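Local structure of VWFA domain-containing protein (Alicyclobacillus acidocaldarius subsp. acidocaldarius, 3RAG) at residues M85-H88 with Q89-M93; R121-Q124 with V125-K128; C140-S144 with A145-D149; T212-G215 with P216-H220. The protein is of unknown function but contains a von Willebrand factor type A domain and binds a sodium ion at a site resembling the metal-dependent adhesion sites of its relatives. One frame throughout, in Å; residues are numbered along the deposited sequence.

Overall arrangement
The four contacts lie in two neighbouring pairs on opposite sides of the chain's centre. Contacts 1 and 2, on the successive helices 79-106 and 116-132, have centres about 14 Å apart and meet where Gln92 NE2 lies 4.0 Å from Met123 CE. Contacts 3 and 4 have centres about 13 Å apart; Ser144 CB and Thr212 CG2 pack at 3.5 Å beside the sodium ion. Contact 3 supplies Ser144 and Ser146 to that ion, which Asp18 also binds, while contact 4 forms the start of helix 214-232, with Thr212 packed on Ser144. The centre of contact 2 is about 39 Å, and that of contact 1 about 25 Å, from the centre of contact 3.

Contact 1: residues M85-H88 with Q89-M93; sequences MMTH and QTMQM
Met85 to Gln89, Met86 to Thr90, Thr87 to Met91 and His88 to Gln92 are joined by successive alpha-helical hydrogen bonds, the carbonyl of each first residue accepting the backbone N-H four places on. Met86 O also lies 2.9 Å from Thr90 OG1. This hydroxyl, at chi1 56°, stands between its own backbone N and carbonyl carbon, turned back over the preceding turn. Asn42 OD1 is a second acceptor for its single proton, so the hydroxyl links the helix to strand 40-46 without its sharing being settled.

Met85 and Gln89 run side by side in the same direction, one turn apart. Gln89 OE1 rests 3.2 Å from the polarisable selenium of Met85, a selenomethionine like the other methionines here, in a close non-bonded contact. Gln89 reaches there by keeping an extended chain, whereas Met85 folds at chi2 and chi3. A flexible selenoether and a long amide suit this partly exposed side.

On another side, the Met91 and Thr87 side chains cross at a slant, CE meeting CG2 at 4.1 Å. Threonine serves two purposes there: chi1 of -62° sets OG1 beside the backbone N, where it bonds to Ala83 O, and leaves CG2 anti to that N, facing Met91. ND1 of His88 hydrogen-bonds to Glu130 OE2.

The buried residues of this helix rest on the central sheet: Met86 reaches Leu14, Ile44 and Arg72, and Met91 packs on Ile10 and Gln12, so the helix packs against strands 10-17, 40-46 and 71-74, with helix 116-132 joined to it through His88.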
HETATM    1  N   MSE A  85       6.936  -2.037   8.139  1.00 31.71           N
HETATM    2  CA  MSE A  85       6.172  -1.750   9.353  1.00 32.72           C
HETATM    3  C   MSE A  85       4.749  -1.311   9.043  1.00 35.51           C
HETATM    4  O   MSE A  85       3.805  -1.754   9.709  1.00 31.68           O
HETATM    5  CB  MSE A  85       6.843  -0.665  10.225  1.00 31.91           C
HETATM    6  CG  MSE A  85       6.017  -0.207  11.454  1.00 38.06           C
HETATM    7 SE   MSE A  85       4.765   1.114  11.230  1.00 40.22          SE
HETATM    8  CE  MSE A  85       5.801   2.541  10.892  1.00 64.06           C
HETATM    9  N   MSE A  86       4.585  -0.409   8.076  1.00 30.08           N
HETATM   10  CA  MSE A  86       3.261   0.158   7.847  1.00 29.73           C
HETATM   11  C   MSE A  86       2.332  -0.918   7.314  1.00 27.33           C
HETATM   12  O   MSE A  86       1.156  -0.967   7.700  1.00 31.54           O
HETATM   13  CB  MSE A  86       3.300   1.331   6.847  1.00 31.73           C
HETATM   14  CG  MSE A  86       3.995   2.598   7.348  1.00 36.77           C
HETATM   15 SE   MSE A  86       4.279   3.800   5.966  1.00 34.14          SE
HETATM   16  CE  MSE A  86       3.513   3.030   4.677  1.00 19.81           C
ATOM     17  N   THR A  87       2.858  -1.745   6.413  1.00 30.12           N
ATOM     18  CA  THR A  87       2.045  -2.773   5.752  1.00 31.92           C
ATOM     19  C   THR A  87       1.541  -3.730   6.828  1.00 36.02           C
ATOM     20  O   THR A  87       0.344  -4.017   6.915  1.00 30.36           O
ATOM     21  CB  THR A  87       2.847  -3.518   4.673  1.00 34.52           C
ATOM     22  OG1 THR A  87       3.249  -2.580   3.672  1.00 32.26           O
ATOM     23  CG2 THR A  87       2.006  -4.617   3.991  1.00 30.54           C
ATOM     24  N   HIS A  88       2.450  -4.193   7.679  1.00 30.79           N
ATOM     25  CA  HIS A  88       2.028  -5.066   8.785  1.00 38.51           C
ATOM     26  C   HIS A  88       1.086  -4.409   9.800  1.00 36.33           C
ATOM     27  O   HIS A  88       0.079  -5.010  10.214  1.00 33.01           O
ATOM     28  CB  HIS A  88       3.244  -5.716   9.462  1.00 43.40           C
ATOM     29  CG  HIS A  88       3.853  -6.816   8.647  1.00 59.53           C
ATOM     30  ND1 HIS A  88       3.230  -8.033   8.457  1.00 67.79           N
ATOM     31  CD2 HIS A  88       5.017  -6.879   7.956  1.00 62.20           C
ATOM     32  CE1 HIS A  88       3.987  -8.800   7.691  1.00 63.80           C
ATOM     33  NE2 HIS A  88       5.078  -8.124   7.375  1.00 61.16           N
ATOM     34  N   GLN A  89       1.376  -3.172  10.199  1.00 31.49           N
ATOM     35  CA  GLN A  89       0.529  -2.548  11.192  1.00 34.46           C
ATOM     36  C   GLN A  89      -0.885  -2.270  10.670  1.00 35.38           C
ATOM     37  O   GLN A  89      -1.856  -2.480  11.385  1.00 32.35           O
ATOM     38  CB  GLN A  89       1.209  -1.299  11.765  1.00 35.77           C
ATOM     39  CG  GLN A  89       0.475  -0.623  12.865  1.00 52.44           C
ATOM     40  CD  GLN A  89       1.319   0.470  13.510  1.00 61.63           C
ATOM     41  OE1 GLN A  89       2.552   0.464  13.398  1.00 61.63           O
ATOM     42  NE2 GLN A  89       0.659   1.416  14.178  1.00 60.27           N
ATOM     43  N   THR A  90      -1.016  -1.803   9.426  1.00 29.58           N
ATOM     44  CA  THR A  90      -2.353  -1.569   8.875  1.00 30.56           C
ATOM     45  C   THR A  90      -3.092  -2.894   8.573  1.00 27.04           C
ATOM     46  O   THR A  90      -4.306  -2.974   8.773  1.00 33.35           O
ATOM     47  CB  THR A  90      -2.333  -0.635   7.593  1.00 27.39           C
ATOM     48  OG1 THR A  90      -1.471  -1.196   6.586  1.00 28.02           O
ATOM     49  CG2 THR A  90      -1.847   0.781   7.950  1.00 27.23           C
HETATM   50  N   MSE A  91      -2.371  -3.925   8.121  1.00 28.94           N
HETATM   51  CA  MSE A  91      -2.973  -5.266   7.948  1.00 29.78           C
HETATM   52  C   MSE A  91      -3.511  -5.754   9.299  1.00 31.75           C
HETATM   53  O   MSE A  91      -4.650  -6.224   9.413  1.00 29.70           O
HETATM   54  CB  MSE A  91      -1.960  -6.275   7.328  1.00 33.29           C
HETATM   55  CG  MSE A  91      -2.437  -7.764   7.220  1.00 41.56           C
HETATM   56 SE   MSE A  91      -1.578  -8.782   5.945  1.00 31.74          SE
HETATM   57  CE  MSE A  91      -0.208  -7.638   5.692  1.00 28.04           C
ATOM     58  N   GLN A  92      -2.714  -5.580  10.338  1.00 31.07           N
ATOM     59  CA  GLN A  92      -3.151  -5.985  11.677  1.00 34.01           C
ATOM     60  C   GLN A  92      -4.418  -5.247  12.113  1.00 34.51           C
ATOM     61  O   GLN A  92      -5.359  -5.867  12.585  1.00 35.20           O
ATOM     62  CB  GLN A  92      -2.048  -5.788  12.711  1.00 39.26           C
ATOM     63  CG  GLN A  92      -2.499  -6.223  14.110  1.00 56.26           C
ATOM     64  CD  GLN A  92      -1.455  -5.997  15.186  1.00 75.11           C
ATOM     65  OE1 GLN A  92      -0.582  -5.135  15.064  1.00 81.89           O
ATOM     66  NE2 GLN A  92      -1.546  -6.774  16.257  1.00 84.28           N
HETATM   67  N   MSE A  93      -4.451  -3.923  11.954  1.00 32.44           N
HETATM   68  CA  MSE A  93      -5.648  -3.167  12.313  1.00 33.17           C
HETATM   69  C   MSE A  93      -6.895  -3.583  11.524  1.00 32.46           C
HETATM   70  O   MSE A  93      -7.995  -3.699  12.086  1.00 32.80           O
HETATM   71  CB  MSE A  93      -5.390  -1.645  12.206  1.00 35.59           C
HETATM   72  CG  MSE A  93      -4.507  -1.122  13.350  1.00 45.93           C
HETATM   73 SE   MSE A  93      -4.114   0.659  13.314  1.00 49.29          SE
HETATM   74  CE  MSE A  93      -3.030   0.772  11.911  1.00 40.06           C
TER

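Contact 2: residues R121-Q124 with V125-K128; sequences RVMQ and VVEK
Met123 and Val126 lie alongside one another and point the same way, with the methyl CE of the selenomethionine 4.1 Å from Val126 CB. Met123 bends at both chi2 (-51°) and chi3, which carries its end forward along the helix to Val126. Val126 sets its CG2 methyl 3.4 Å from Val122 O, beside the carbonyl that also accepts the Val126 N-H at 3.0 Å. Glu127 treats Met123 in a similar way: its N-H bonds to Met123 O at 2.9 Å, and its aliphatic CG rests 3.3 Å from the same oxygen before the extended chain carries the carboxylate off.

The next shell is helix 79-106. Gln96 touches both Met123 and Val126, and Val99 touches Val122 and Val126, so the beta-branched valines form a compact apolar stripe against that helix. The ends of this stretch carry charge: Arg121 NH2 forms a salt bridge with Asp118, and Lys128 NZ one with Glu132, a partner four residues on.

The chemistry is that of an amphipathic helix at the protein surface: on one side Val122, Met123 and Val126 pack against helix 79-106, with Val126 the buried member, while Arg121 and Lys128 are paired with acids of their own helix.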
ATOM      1  N   ARG A 121      -6.898 -15.066  23.112  1.00 51.32           N
ATOM      2  CA  ARG A 121      -7.136 -16.107  22.119  1.00 49.98           C
ATOM      3  C   ARG A 121      -7.476 -15.468  20.788  1.00 45.49           C
ATOM      4  O   ARG A 121      -6.996 -15.898  19.727  1.00 45.67           O
ATOM      5  CB  ARG A 121      -8.285 -17.016  22.547  1.00 59.69           C
ATOM      6  CG  ARG A 121      -7.871 -18.442  22.847  1.00 73.42           C
ATOM      7  CD  ARG A 121      -9.082 -19.322  23.145  1.00 82.85           C
ATOM      8  NE  ARG A 121      -9.862 -18.834  24.278  1.00 89.99           N
ATOM      9  CZ  ARG A 121      -9.607 -19.146  25.546  1.00 99.35           C
ATOM     10  NH1 ARG A 121      -8.587 -19.938  25.845  1.00104.07           N
ATOM     11  NH2 ARG A 121     -10.367 -18.665  26.519  1.00100.47           N
ATOM     12  N   VAL A 122      -8.310 -14.434  20.845  1.00 39.85           N
ATOM     13  CA  VAL A 122      -8.708 -13.732  19.634  1.00 40.37           C
ATOM     14  C   VAL A 122      -7.521 -13.033  18.988  1.00 43.49           C
ATOM     15  O   VAL A 122      -7.402 -13.007  17.772  1.00 36.78           O
ATOM     16  CB  VAL A 122      -9.854 -12.738  19.896  1.00 33.91           C
ATOM     17  CG1 VAL A 122     -10.054 -11.813  18.684  1.00 42.45           C
ATOM     18  CG2 VAL A 122     -11.134 -13.502  20.214  1.00 37.17           C
HETATM   19  N   MSE A 123      -6.630 -12.466  19.792  1.00 41.33           N
HETATM   20  CA  MSE A 123      -5.454 -11.830  19.205  1.00 42.38           C
HETATM   21  C   MSE A 123      -4.547 -12.865  18.519  1.00 41.55           C
HETATM   22  O   MSE A 123      -3.877 -12.557  17.532  1.00 37.96           O
HETATM   23  CB  MSE A 123      -4.694 -10.997  20.243  1.00 50.88           C
HETATM   24  CG  MSE A 123      -5.422  -9.709  20.666  1.00 56.71           C
HETATM   25 SE   MSE A 123      -6.006  -8.617  19.326  1.00 64.81          SE
HETATM   26  CE  MSE A 123      -4.541  -8.540  18.235  1.00 42.71           C
ATOM     27  N   GLN A 124      -4.547 -14.097  19.018  1.00 42.34           N
ATOM     28  CA  GLN A 124      -3.802 -15.164  18.359  1.00 43.38           C
ATOM     29  C   GLN A 124      -4.427 -15.494  17.008  1.00 41.44           C
ATOM     30  O   GLN A 124      -3.719 -15.757  16.035  1.00 39.99           O
ATOM     31  CB  GLN A 124      -3.720 -16.420  19.227  1.00 54.74           C
ATOM     32  CG  GLN A 124      -2.619 -16.373  20.265  1.00 69.51           C
ATOM     33  CD  GLN A 124      -2.487 -17.682  21.040  1.00 87.09           C
ATOM     34  OE1 GLN A 124      -3.392 -18.520  21.031  1.00 92.20           O
ATOM     35  NE2 GLN A 124      -1.349 -17.862  21.706  1.00 91.14           N
ATOM     36  N   VAL A 125      -5.755 -15.482  16.954  1.00 34.29           N
ATOM     37  CA  VAL A 125      -6.467 -15.631  15.685  1.00 36.05           C
ATOM     38  C   VAL A 125      -6.062 -14.529  14.695  1.00 32.54           C
ATOM     39  O   VAL A 125      -5.822 -14.812  13.514  1.00 32.83           O
ATOM     40  CB  VAL A 125      -7.993 -15.644  15.903  1.00 37.84           C
ATOM     41  CG1 VAL A 125      -8.736 -15.421  14.607  1.00 33.17           C
ATOM     42  CG2 VAL A 125      -8.420 -16.964  16.546  1.00 41.75           C
ATOM     43  N   VAL A 126      -5.968 -13.290  15.180  1.00 32.92           N
ATOM     44  CA  VAL A 126      -5.580 -12.165  14.329  1.00 34.74           C
ATOM     45  C   VAL A 126      -4.145 -12.323  13.818  1.00 35.75           C
ATOM     46  O   VAL A 126      -3.871 -12.069  12.652  1.00 33.93           O
ATOM     47  CB  VAL A 126      -5.715 -10.809  15.061  1.00 35.85           C
ATOM     48  CG1 VAL A 126      -5.126  -9.661  14.194  1.00 32.22           C
ATOM     49  CG2 VAL A 126      -7.173 -10.536  15.393  1.00 34.27           C
ATOM     50  N   GLU A 127      -3.237 -12.746  14.693  1.00 38.73           N
ATOM     51  CA  GLU A 127      -1.849 -12.984  14.282  1.00 37.65           C
ATOM     52  C   GLU A 127      -1.779 -14.079  13.232  1.00 38.75           C
ATOM     53  O   GLU A 127      -0.989 -14.005  12.290  1.00 36.17           O
ATOM     54  CB  GLU A 127      -0.974 -13.357  15.485  1.00 39.37           C
ATOM     55  CG  GLU A 127      -0.805 -12.218  16.481  1.00 60.84           C
ATOM     56  CD  GLU A 127       0.124 -12.576  17.616  1.00 78.36           C
ATOM     57  OE1 GLU A 127       0.091 -11.878  18.654  1.00 83.65           O
ATOM     58  OE2 GLU A 127       0.887 -13.558  17.468  1.00 85.08           O
ATOM     59  N   LYS A 128      -2.600 -15.106  13.398  1.00 34.73           N
ATOM     60  CA  LYS A 128      -2.658 -16.179  12.411  1.00 34.26           C
ATOM     61  C   LYS A 128      -3.168 -15.623  11.081  1.00 33.52           C
ATOM     62  O   LYS A 128      -2.577 -15.887  10.026  1.00 36.63           O
ATOM     63  CB  LYS A 128      -3.537 -17.331  12.911  1.00 36.81           C
ATOM     64  CG  LYS A 128      -3.640 -18.534  11.963  1.00 45.17           C
ATOM     65  CD  LYS A 128      -4.526 -19.634  12.578  1.00 56.86           C
ATOM     66  CE  LYS A 128      -4.470 -20.934  11.778  1.00 61.37           C
ATOM     67  NZ  LYS A 128      -3.095 -21.509  11.810  1.00 62.63           N
TER

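Contact 3: residues C140-S144 with A145-D149; sequences CLDTS and ASMRD. With NA (sodium ion), chain C.
Met147 folds over Asp142 and makes the tight half of this turn. Its chain, a selenomethionine bent at chi2 and chi3, places CG and CE each 3.3 Å from Asp142 O, and CG also lies 3.5 Å from Asp142 OD1. The flexible chain can follow the contour of the aspartate, crossing it at an angle, while Val154 of helix 151-165 also packs against Met147.

Asp142 OD1 is gripped twice by Ser144. The backbone N-H of Ser144 arrives at 2.9 Å, nearly along the C-O axis, closing an Asx turn, and the hydroxyl OG donates from the syn side, somewhat out of the carboxylate plane. Meanwhile Thr17 and the backbone N of Asp18 hold OD2. Both carboxylate oxygens are thus held, and with OD2 4.1 Å from the sodium ion the aspartate is a second-shell residue. One bond, Met147 N to Ser144 O, closes the short 3-10 turn on the loop residue Ser144, its donor standing above the carbonyl plane.

The metal side is more open to solvent: Ala145 and Ser146 are partly exposed, and two waters bind the ion. Ser144 OG binds sodium at 2.6 Å, its chi1 of 60° keeping the hydroxyl directed into the site; Ser146 OG and Asp18 are further ligands.

The sequence Asp-Thr-Ser-Ala-Ser matches the DxSxS signature of the metal ion-dependent adhesion site of von Willebrand factor A domains, following a central parallel strand.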
ATOM      1  N   CYS A 140       2.748   2.078  -5.795  1.00 25.06           N
ATOM      2  CA  CYS A 140       2.696   3.187  -6.767  1.00 27.20           C
ATOM      3  C   CYS A 140       3.911   4.044  -6.533  1.00 25.96           C
ATOM      4  O   CYS A 140       4.045   4.624  -5.463  1.00 24.74           O
ATOM      5  CB  CYS A 140       1.473   4.094  -6.557  1.00 27.86           C
ATOM      6  SG  CYS A 140      -0.076   3.229  -6.712  1.00 33.67           S
ATOM      7  N   LEU A 141       4.796   4.107  -7.521  1.00 24.44           N
ATOM      8  CA  LEU A 141       6.077   4.783  -7.368  1.00 23.88           C
ATOM      9  C   LEU A 141       6.110   6.070  -8.187  1.00 26.37           C
ATOM     10  O   LEU A 141       5.973   6.062  -9.425  1.00 24.97           O
ATOM     11  CB  LEU A 141       7.222   3.852  -7.827  1.00 20.77           C
ATOM     12  CG  LEU A 141       7.274   2.518  -7.092  1.00 20.87           C
ATOM     13  CD1 LEU A 141       8.425   1.652  -7.618  1.00 25.25           C
ATOM     14  CD2 LEU A 141       7.495   2.832  -5.584  1.00 23.46           C
ATOM     15  N   ASP A 142       6.318   7.166  -7.470  1.00 24.66           N
ATOM     16  CA  ASP A 142       6.469   8.506  -8.036  1.00 24.25           C
ATOM     17  C   ASP A 142       7.748   8.476  -8.854  1.00 30.55           C
ATOM     18  O   ASP A 142       8.795   8.070  -8.337  1.00 25.57           O
ATOM     19  CB  ASP A 142       6.626   9.436  -6.835  1.00 22.04           C
ATOM     20  CG  ASP A 142       6.688  10.916  -7.184  1.00 26.05           C
ATOM     21  OD1 ASP A 142       7.040  11.299  -8.317  1.00 24.30           O
ATOM     22  OD2 ASP A 142       6.420  11.712  -6.241  1.00 26.07           O
ATOM     23  N   THR A 143       7.668   8.873 -10.124  1.00 26.25           N
ATOM     24  CA  THR A 143       8.861   8.982 -10.953  1.00 24.98           C
ATOM     25  C   THR A 143       8.930  10.362 -11.586  1.00 27.26           C
ATOM     26  O   THR A 143       9.434  10.523 -12.682  1.00 28.11           O
ATOM     27  CB  THR A 143       8.933   7.870 -12.053  1.00 33.62           C
ATOM     28  OG1 THR A 143       7.848   8.015 -12.984  1.00 33.20           O
ATOM     29  CG2 THR A 143       8.906   6.495 -11.425  1.00 34.08           C
ATOM     30  N   SER A 144       8.465  11.385 -10.869  1.00 26.08           N
ATOM     31  CA  SER A 144       8.618  12.740 -11.373  1.00 27.04           C
ATOM     32  C   SER A 144      10.102  13.088 -11.414  1.00 31.49           C
ATOM     33  O   SER A 144      10.930  12.377 -10.843  1.00 30.33           O
ATOM     34  CB  SER A 144       7.871  13.724 -10.481  1.00 28.39           C
ATOM     35  OG  SER A 144       8.384  13.662  -9.174  1.00 29.93           O
ATOM     36  N   ALA A 145      10.440  14.187 -12.085  1.00 29.19           N
ATOM     37  CA  ALA A 145      11.843  14.533 -12.302  1.00 30.74           C
ATOM     38  C   ALA A 145      12.642  14.610 -11.005  1.00 33.10           C
ATOM     39  O   ALA A 145      13.789  14.179 -10.952  1.00 32.58           O
ATOM     40  CB  ALA A 145      11.962  15.858 -13.099  1.00 27.96           C
ATOM     41  N   SER A 146      12.045  15.146  -9.951  1.00 29.56           N
ATOM     42  CA  SER A 146      12.807  15.317  -8.717  1.00 31.45           C
ATOM     43  C   SER A 146      13.124  13.987  -8.034  1.00 29.93           C
ATOM     44  O   SER A 146      13.920  13.948  -7.104  1.00 28.27           O
ATOM     45  CB  SER A 146      12.080  16.231  -7.748  1.00 35.20           C
ATOM     46  OG  SER A 146      10.932  15.563  -7.274  1.00 34.44           O
HETATM   47  N   MSE A 147      12.517  12.898  -8.500  1.00 28.45           N
HETATM   48  CA  MSE A 147      12.743  11.582  -7.873  1.00 26.65           C
HETATM   49  C   MSE A 147      14.063  10.935  -8.324  1.00 27.81           C
HETATM   50  O   MSE A 147      14.427   9.866  -7.829  1.00 30.09           O
HETATM   51  CB  MSE A 147      11.591  10.605  -8.189  1.00 25.38           C
HETATM   52  CG  MSE A 147      10.326  10.763  -7.297  1.00 25.91           C
HETATM   53 SE   MSE A 147      10.476  10.225  -5.541  1.00 17.23          SE
HETATM   54  CE  MSE A 147      10.833   8.480  -5.769  1.00 30.18           C
ATOM     55  N   ARG A 148      14.775  11.579  -9.250  1.00 26.47           N
ATOM     56  CA  ARG A 148      15.880  10.898  -9.944  1.00 29.63           C
ATOM     57  C   ARG A 148      16.892  10.289  -8.972  1.00 29.88           C
ATOM     58  O   ARG A 148      17.328   9.153  -9.140  1.00 31.29           O
ATOM     59  CB  ARG A 148      16.587  11.850 -10.927  1.00 26.60           C
ATOM     60  CG  ARG A 148      17.506  11.119 -11.911  1.00 31.74           C
ATOM     61  CD  ARG A 148      17.912  12.048 -13.070  1.00 34.38           C
ATOM     62  NE  ARG A 148      16.774  12.329 -13.956  1.00 32.63           N
ATOM     63  CZ  ARG A 148      16.287  13.543 -14.199  1.00 32.02           C
ATOM     64  NH1 ARG A 148      16.825  14.611 -13.627  1.00 33.88           N
ATOM     65  NH2 ARG A 148      15.255  13.692 -15.024  1.00 33.06           N
ATOM     66  N   ASP A 149      17.240  11.028  -7.932  1.00 28.20           N
ATOM     67  CA  ASP A 149      18.268  10.533  -7.023  1.00 31.40           C
ATOM     68  C   ASP A 149      17.735   9.632  -5.913  1.00 29.50           C
ATOM     69  O   ASP A 149      18.501   9.113  -5.125  1.00 29.40           O
ATOM     70  CB  ASP A 149      19.000  11.683  -6.386  1.00 33.91           C
ATOM     71  CG  ASP A 149      19.966  12.336  -7.335  1.00 39.03           C
ATOM     72  OD1 ASP A 149      20.513  11.646  -8.241  1.00 36.37           O
ATOM     73  OD2 ASP A 149      20.153  13.548  -7.164  1.00 33.78           O
TER
HETATM   74 NA    NA C 240       8.411  15.221  -7.067  1.00 39.27          NA
HETATM   75  O   HOH W   1       6.171  14.245  -6.530  1.00 36.60           O
HETATM   76  O   HOH W   2       7.193  17.781  -6.751  1.00 65.90           O

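Contact 4: residues T212-G215 with P216-H220; sequences TPTG and PAIDH
Pro213 and Pro216 bring their puckered pyrrolidine rings together where the helix begins: CB of Pro213 lies 4.2 Å from CD of Pro216, and Pro213 O sits 3.4 Å from that same CD. Around Pro213 lie Phe179 and Pro180, so this ring is in contact with other apolar groups. The flat group is the Asp219 carboxylate, whose OD2 stands 3.6 Å from Gly215 O and is salt-bridged to Arg33.

Pro213 is the N-cap residue, and its carbonyl takes the Ala217 N-H in a weak bond. Pro216 falls in the first turn, where backbone nitrogens lack a helical acceptor, so its missing N-H costs nothing. Gly215 fits directly before it, having no CB to crowd Pro216 CD. In von Willebrand factor A domains a loop of this kind carries the threonine of the metal site; Thr212 probably occupies the comparable place here but is not among the sodium ligands.

Beyond the cap the helix is regular. Ile218 N bonds to Thr214 O at 3.2 Å, and Asp219 N meets Gly215 O at 3.1 Å, almost straight at 173°. With CG1 beside its backbone N (chi1 -66°), Ile218 lays that carbon 3.5 Å from Thr214 O, and the small Ala217 CB fits at the same distance from this carbonyl. Thr214 and Ile218 both pack on Pro27 and Ile63, while Ala217 touches Phe179 of strand 172-179.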
ATOM      1  N   THR A 212       3.830  15.226 -11.101  1.00 27.30           N
ATOM      2  CA  THR A 212       3.273  14.134 -10.325  1.00 26.62           C
ATOM      3  C   THR A 212       1.753  14.084 -10.394  1.00 27.15           C
ATOM      4  O   THR A 212       1.061  14.950  -9.867  1.00 29.10           O
ATOM      5  CB  THR A 212       3.712  14.228  -8.854  1.00 49.12           C
ATOM      6  OG1 THR A 212       2.780  15.033  -8.126  1.00 45.78           O
ATOM      7  CG2 THR A 212       5.092  14.852  -8.754  1.00 20.24           C
ATOM      8  N   PRO A 213       1.255  13.024 -11.011  1.00 29.54           N
ATOM      9  CA  PRO A 213      -0.181  12.735 -11.111  1.00 27.36           C
ATOM     10  C   PRO A 213      -0.587  11.634 -10.142  1.00 27.57           C
ATOM     11  O   PRO A 213      -0.903  10.489 -10.504  1.00 26.22           O
ATOM     12  CB  PRO A 213      -0.344  12.316 -12.580  1.00 28.67           C
ATOM     13  CG  PRO A 213       0.982  11.659 -12.905  1.00 29.57           C
ATOM     14  CD  PRO A 213       2.020  12.456 -12.147  1.00 32.20           C
ATOM     15  N   THR A 214      -0.579  11.983  -8.866  1.00 25.47           N
ATOM     16  CA  THR A 214      -0.851  11.005  -7.849  1.00 24.31           C
ATOM     17  C   THR A 214      -2.271  10.475  -7.904  1.00 23.44           C
ATOM     18  O   THR A 214      -2.502   9.340  -7.551  1.00 25.38           O
ATOM     19  CB  THR A 214      -0.613  11.619  -6.441  1.00 25.69           C
ATOM     20  OG1 THR A 214       0.597  12.390  -6.479  1.00 28.02           O
ATOM     21  CG2 THR A 214      -0.509  10.522  -5.391  1.00 25.82           C
ATOM     22  N   GLY A 215      -3.226  11.315  -8.299  1.00 25.41           N
ATOM     23  CA  GLY A 215      -4.618  10.859  -8.346  1.00 25.51           C
ATOM     24  C   GLY A 215      -4.829   9.678  -9.307  1.00 27.88           C
ATOM     25  O   GLY A 215      -5.308   8.617  -8.919  1.00 26.63           O
ATOM     26  N   PRO A 216      -4.477   9.864 -10.575  1.00 29.36           N
ATOM     27  CA  PRO A 216      -4.602   8.769 -11.545  1.00 30.28           C
ATOM     28  C   PRO A 216      -3.825   7.517 -11.109  1.00 25.88           C
ATOM     29  O   PRO A 216      -4.280   6.408 -11.341  1.00 27.96           O
ATOM     30  CB  PRO A 216      -4.005   9.377 -12.817  1.00 27.51           C
ATOM     31  CG  PRO A 216      -4.357  10.844 -12.684  1.00 31.24           C
ATOM     32  CD  PRO A 216      -4.113  11.137 -11.226  1.00 25.65           C
ATOM     33  N   ALA A 217      -2.680   7.686 -10.440  1.00 26.65           N
ATOM     34  CA  ALA A 217      -1.961   6.513  -9.934  1.00 25.08           C
ATOM     35  C   ALA A 217      -2.797   5.674  -8.963  1.00 26.00           C
ATOM     36  O   ALA A 217      -2.878   4.442  -9.084  1.00 26.51           O
ATOM     37  CB  ALA A 217      -0.655   6.935  -9.254  1.00 29.07           C
ATOM     38  N   ILE A 218      -3.386   6.335  -7.975  1.00 24.55           N
ATOM     39  CA  ILE A 218      -4.229   5.637  -7.016  1.00 24.07           C
ATOM     40  C   ILE A 218      -5.432   4.965  -7.700  1.00 26.19           C
ATOM     41  O   ILE A 218      -5.780   3.831  -7.389  1.00 26.00           O
ATOM     42  CB  ILE A 218      -4.685   6.583  -5.881  1.00 22.63           C
ATOM     43  CG1 ILE A 218      -3.449   6.998  -5.059  1.00 23.50           C
ATOM     44  CG2 ILE A 218      -5.694   5.883  -4.963  1.00 24.42           C
ATOM     45  CD1 ILE A 218      -3.737   8.071  -4.003  1.00 25.53           C
ATOM     46  N   ASP A 219      -6.086   5.676  -8.608  1.00 26.05           N
ATOM     47  CA  ASP A 219      -7.209   5.087  -9.350  1.00 26.94           C
ATOM     48  C   ASP A 219      -6.772   3.849 -10.162  1.00 27.93           C
ATOM     49  O   ASP A 219      -7.454   2.825 -10.188  1.00 28.02           O
ATOM     50  CB  ASP A 219      -7.808   6.124 -10.299  1.00 28.99           C
ATOM     51  CG  ASP A 219      -8.708   7.147  -9.563  1.00 33.15           C
ATOM     52  OD1 ASP A 219      -9.404   6.760  -8.587  1.00 39.36           O
ATOM     53  OD2 ASP A 219      -8.716   8.317  -9.985  1.00 35.96           O
ATOM     54  N   HIS A 220      -5.629   3.948 -10.821  1.00 26.15           N
ATOM     55  CA  HIS A 220      -5.104   2.792 -11.557  1.00 27.91           C
ATOM     56  C   HIS A 220      -4.851   1.615 -10.612  1.00 28.25           C
ATOM     57  O   HIS A 220      -5.246   0.476 -10.882  1.00 28.67           O
ATOM     58  CB  HIS A 220      -3.828   3.194 -12.320  1.00 26.69           C
ATOM     59  CG  HIS A 220      -3.317   2.132 -13.246  1.00 31.34           C
ATOM     60  ND1 HIS A 220      -2.138   2.272 -13.953  1.00 33.35           N
ATOM     61  CD2 HIS A 220      -3.803   0.908 -13.564  1.00 31.23           C
ATOM     62  CE1 HIS A 220      -1.932   1.188 -14.681  1.00 34.27           C
ATOM     63  NE2 HIS A 220      -2.922   0.339 -14.455  1.00 33.28           N
TER